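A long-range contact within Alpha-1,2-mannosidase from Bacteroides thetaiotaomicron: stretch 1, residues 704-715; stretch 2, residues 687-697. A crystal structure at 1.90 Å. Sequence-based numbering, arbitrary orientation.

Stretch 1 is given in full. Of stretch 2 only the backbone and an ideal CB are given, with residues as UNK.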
# COMPACT_ATOMS: atom_id res chain seq x y z
N ASP A 704 10.84 42.66 -8.86
CA ASP A 704 11.49 43.82 -9.52
C ASP A 704 12.57 43.39 -10.49
O ASP A 704 12.70 43.96 -11.58
CB ASP A 704 12.07 44.78 -8.49
CG ASP A 704 11.00 45.69 -7.90
OD1 ASP A 704 9.84 45.62 -8.38
OD2 ASP A 704 11.30 46.44 -6.96
N GLU A 705 13.34 42.39 -10.11
CA GLU A 705 14.35 41.87 -11.03
C GLU A 705 13.73 41.40 -12.35
O GLU A 705 14.28 41.65 -13.41
CB GLU A 705 15.18 40.75 -10.39
CG GLU A 705 16.32 41.31 -9.55
CD GLU A 705 16.95 40.29 -8.63
OE1 GLU A 705 16.37 39.20 -8.42
OE2 GLU A 705 18.04 40.58 -8.11
N LEU A 706 12.61 40.70 -12.27
CA LEU A 706 11.90 40.28 -13.48
C LEU A 706 11.34 41.47 -14.28
O LEU A 706 11.58 41.60 -15.48
CB LEU A 706 10.75 39.32 -13.11
CG LEU A 706 11.20 37.92 -12.67
CD1 LEU A 706 10.05 37.13 -12.04
CD2 LEU A 706 11.79 37.16 -13.85
N LYS A 707 10.60 42.32 -13.57
CA LYS A 707 9.83 43.43 -14.14
C LYS A 707 10.70 44.43 -14.91
O LYS A 707 10.24 45.04 -15.89
CB LYS A 707 9.12 44.15 -13.00
CG LYS A 707 7.79 44.78 -13.33
CD LYS A 707 7.05 45.26 -12.06
CE LYS A 707 7.41 46.70 -11.69
NZ LYS A 707 8.77 46.79 -11.07
N GLN A 708 11.93 44.62 -14.48
CA GLN A 708 12.81 45.60 -15.13
C GLN A 708 13.41 45.05 -16.42
O GLN A 708 14.04 45.79 -17.19
CB GLN A 708 13.91 46.07 -14.18
CG GLN A 708 14.93 45.00 -13.85
CD GLN A 708 15.94 45.50 -12.84
OE1 GLN A 708 15.71 46.52 -12.20
NE2 GLN A 708 17.06 44.79 -12.70
N GLY A 709 13.21 43.76 -16.65
CA GLY A 709 13.73 43.10 -17.83
C GLY A 709 15.19 42.76 -17.66
O GLY A 709 15.88 43.28 -16.77
N GLY A 710 15.68 41.86 -18.51
CA GLY A 710 17.08 41.45 -18.43
C GLY A 710 17.21 39.99 -18.78
O GLY A 710 16.43 39.47 -19.59
N GLU A 711 18.18 39.31 -18.18
CA GLU A 711 18.45 37.93 -18.53
C GLU A 711 19.08 37.14 -17.40
O GLU A 711 20.06 37.59 -16.78
CB GLU A 711 19.35 37.84 -19.77
CG GLU A 711 19.67 36.40 -20.19
CD GLU A 711 20.28 36.29 -21.58
OE1 GLU A 711 20.22 37.28 -22.34
OE2 GLU A 711 20.83 35.22 -21.92
N LEU A 712 18.50 35.97 -17.13
CA LEU A 712 19.13 34.97 -16.28
C LEU A 712 19.71 33.90 -17.19
O LEU A 712 18.97 33.16 -17.84
CB LEU A 712 18.09 34.36 -15.35
CG LEU A 712 18.63 33.35 -14.34
CD1 LEU A 712 19.68 33.98 -13.39
CD2 LEU A 712 17.45 32.69 -13.57
N ASN A 713 21.04 33.83 -17.24
CA ASN A 713 21.77 32.92 -18.14
C ASN A 713 22.30 31.72 -17.35
O ASN A 713 23.25 31.86 -16.57
CB ASN A 713 22.92 33.68 -18.81
CG ASN A 713 23.79 32.80 -19.72
OD1 ASN A 713 23.59 31.60 -19.85
ND2 ASN A 713 24.76 33.42 -20.37
N LEU A 714 21.69 30.55 -17.56
CA LEU A 714 22.05 29.37 -16.78
C LEU A 714 22.94 28.41 -17.58
O LEU A 714 22.68 28.16 -18.76
CB LEU A 714 20.79 28.64 -16.34
CG LEU A 714 19.74 29.47 -15.61
CD1 LEU A 714 18.48 28.63 -15.35
CD2 LEU A 714 20.31 29.98 -14.31
N SER A 715 23.97 27.89 -16.92
CA SER A 715 24.80 26.82 -17.48
C SER A 715 24.32 25.52 -16.85
O SER A 715 24.51 25.30 -15.64
CB SER A 715 26.27 27.04 -17.12
OG SER A 715 26.74 28.26 -17.65
N UNK A 687 24.70 24.66 -12.93
CA UNK A 687 26.11 24.67 -12.54
C UNK A 687 26.54 26.10 -12.20
O UNK A 687 27.21 26.34 -11.18
CB UNK A 687 26.99 24.09 -13.65
N UNK A 688 26.16 27.04 -13.05
CA UNK A 688 26.54 28.43 -12.88
C UNK A 688 25.41 29.32 -13.40
O UNK A 688 24.67 28.93 -14.31
CB UNK A 688 27.85 28.73 -13.60
N UNK A 689 25.28 30.52 -12.84
CA UNK A 689 24.32 31.49 -13.37
C UNK A 689 24.88 32.92 -13.43
O UNK A 689 25.64 33.34 -12.56
CB UNK A 689 23.05 31.47 -12.51
N UNK A 690 24.53 33.63 -14.50
CA UNK A 690 24.73 35.07 -14.58
C UNK A 690 23.37 35.76 -14.62
O UNK A 690 22.48 35.37 -15.38
CB UNK A 690 25.57 35.44 -15.81
N UNK A 691 23.19 36.77 -13.77
CA UNK A 691 22.02 37.64 -13.87
C UNK A 691 22.49 38.97 -14.43
O UNK A 691 23.31 39.66 -13.81
CB UNK A 691 21.33 37.82 -12.52
N UNK A 692 22.01 39.31 -15.62
CA UNK A 692 22.45 40.52 -16.29
C UNK A 692 23.98 40.60 -16.32
O UNK A 692 24.58 41.67 -16.15
CB UNK A 692 21.86 41.75 -15.60
N UNK A 693 24.61 39.45 -16.56
CA UNK A 693 26.05 39.40 -16.81
C UNK A 693 26.90 39.31 -15.56
O UNK A 693 28.12 39.26 -15.64
CB UNK A 693 26.47 40.64 -17.61
N UNK A 694 26.28 39.29 -14.38
CA UNK A 694 27.03 39.18 -13.13
C UNK A 694 26.79 37.83 -12.47
O UNK A 694 25.68 37.31 -12.49
CB UNK A 694 26.65 40.31 -12.17
N UNK A 695 27.84 37.26 -11.88
CA UNK A 695 27.70 35.98 -11.19
C UNK A 695 26.53 36.07 -10.21
O UNK A 695 26.39 37.05 -9.50
CB UNK A 695 28.99 35.60 -10.46
N UNK A 696 25.69 35.04 -10.19
CA UNK A 696 24.44 35.09 -9.44
C UNK A 696 24.29 33.76 -8.74
O UNK A 696 24.31 32.72 -9.39
CB UNK A 696 23.24 35.39 -10.34
N UNK A 697 24.19 33.78 -7.41
CA UNK A 697 24.11 32.55 -6.63
C UNK A 697 22.87 32.49 -5.73
O UNK A 697 22.69 31.50 -5.00
CB UNK A 697 25.37 32.40 -5.78

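Residues 710-715 form a strand that runs antiparallel to 687-691, and the backbone fixes the register before any side chain is considered.

At position 687, 687 N donates to S715 O (2.8 Å). The ideal CB points sideways and lies 3.4 Å from S715 O, so a long chain passing beside the serine would do, polar or charged. It is R687, trans at chi1 and chi2 and turning at chi3 (p); its NH2 lies 3.5 Å from S715 CB.

Position 688 pairs with S715, whose N donates to the 688 carbonyl O (2.9 Å). The CB lies on the face carrying S715 and N713, two small polar groups that make no demand for a greasy partner; many residues would fit. K688 lies there, all-trans, its end leading away. A water joins S715 OG and N713 O (2.8 Å each), with a weak bond to K688 O.

Position 689 turns to the other face, beside the two leucines L712 and L714: its ideal CB is 3.6 Å from L714 CD2 and 4.3 Å from L712 CD1. With methyls already this near, a small apolar side chain suits best, and A689 supplies one methyl.

Position 690 is a hydrogen-bonded pair with N713: its N donates to N713 O (3.0 Å) and its O accepts from N713 N (2.8 Å). The CB stands beside the asparagine side chain, where polar, beta-branched or aliphatic residues could all lie. L690 is found, its CB 4.3 Å from N713 CB.

Position 691 returns to the leucine face, its ideal CB 4.3 Å from L712 CD1, with the E705 carboxylate beyond. An aliphatic chain suits the first neighbour, while a basic one could reach for the second. The residue is L691, which meets the apolar neighbour, its CB 4.3 Å from L712 CD1; its CD2 merely lies 3.7 Å from E705 OE2.

At position 692, 692 N donates to E711 O (2.8 Å), but phi/psi of 50/40 is left-handed, favouring Asn, Asp or Gly. N692 fits this corner of the type I' turn. Its side chain reaches toward G710, where a CB would clash with it.

Position 693, phi 86°, also favours glycine and has nothing of stretch 1 nearby. G693 is the third residue of the turn, its N donating to a water (3.0 Å) that donates to E711 O (3.2 Å).

Positions 694 and 695 are out of reach and leave the choice open; they are Q694 and E695.

Position 696 points toward L712, its ideal CB 4.9 Å from L712 CD1, leaving room for a large apolar group. F696 fills it, CD2 at 3.7 Å from L712 CD1.

Position 697, again out of reach, is T697.

Stretch 2 687-697: RKALLNGQEFT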
# COMPACT_ATOMS: atom_id res chain seq x y z
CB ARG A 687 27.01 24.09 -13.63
CG ARG A 687 28.51 24.16 -13.29
CD ARG A 687 29.39 23.51 -14.36
NE ARG A 687 29.20 24.13 -15.67
CZ ARG A 687 29.80 25.25 -16.07
NH1 ARG A 687 30.63 25.89 -15.26
NH2 ARG A 687 29.56 25.72 -17.29
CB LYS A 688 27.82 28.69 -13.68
CG LYS A 688 28.43 30.06 -13.48
CD LYS A 688 29.67 30.24 -14.38
CE LYS A 688 30.19 31.67 -14.29
NZ LYS A 688 30.94 32.11 -15.51
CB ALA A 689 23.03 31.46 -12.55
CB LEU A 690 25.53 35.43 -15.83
CG LEU A 690 26.89 34.77 -16.06
CD1 LEU A 690 27.45 35.18 -17.42
CD2 LEU A 690 27.88 35.15 -14.95
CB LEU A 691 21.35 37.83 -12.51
CG LEU A 691 20.16 38.79 -12.47
CD1 LEU A 691 19.00 38.33 -13.40
CD2 LEU A 691 19.66 38.94 -11.04
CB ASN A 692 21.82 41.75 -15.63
CG ASN A 692 20.29 41.67 -15.62
OD1 ASN A 692 19.65 41.82 -14.57
ND2 ASN A 692 19.71 41.40 -16.77
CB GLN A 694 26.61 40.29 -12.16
CG GLN A 694 26.39 41.67 -12.80
CD GLN A 694 27.62 42.23 -13.49
OE1 GLN A 694 28.74 42.17 -12.96
NE2 GLN A 694 27.42 42.79 -14.70
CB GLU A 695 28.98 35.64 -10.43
CG GLU A 695 28.95 34.31 -9.68
CD GLU A 695 30.26 34.02 -8.99
OE1 GLU A 695 31.22 33.62 -9.70
OE2 GLU A 695 30.35 34.22 -7.76
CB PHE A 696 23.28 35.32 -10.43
CG PHE A 696 21.91 35.19 -9.82
CD1 PHE A 696 21.33 36.25 -9.13
CD2 PHE A 696 21.19 34.01 -9.98
CE1 PHE A 696 20.05 36.14 -8.60
CE2 PHE A 696 19.90 33.88 -9.45
CZ PHE A 696 19.33 34.95 -8.77
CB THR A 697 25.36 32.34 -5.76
OG1 THR A 697 25.43 33.38 -4.78
CG2 THR A 697 26.65 32.36 -6.61
O HOH W 1 25.86 30.84 -16.82
O HOH W 2 23.08 37.28 -17.92
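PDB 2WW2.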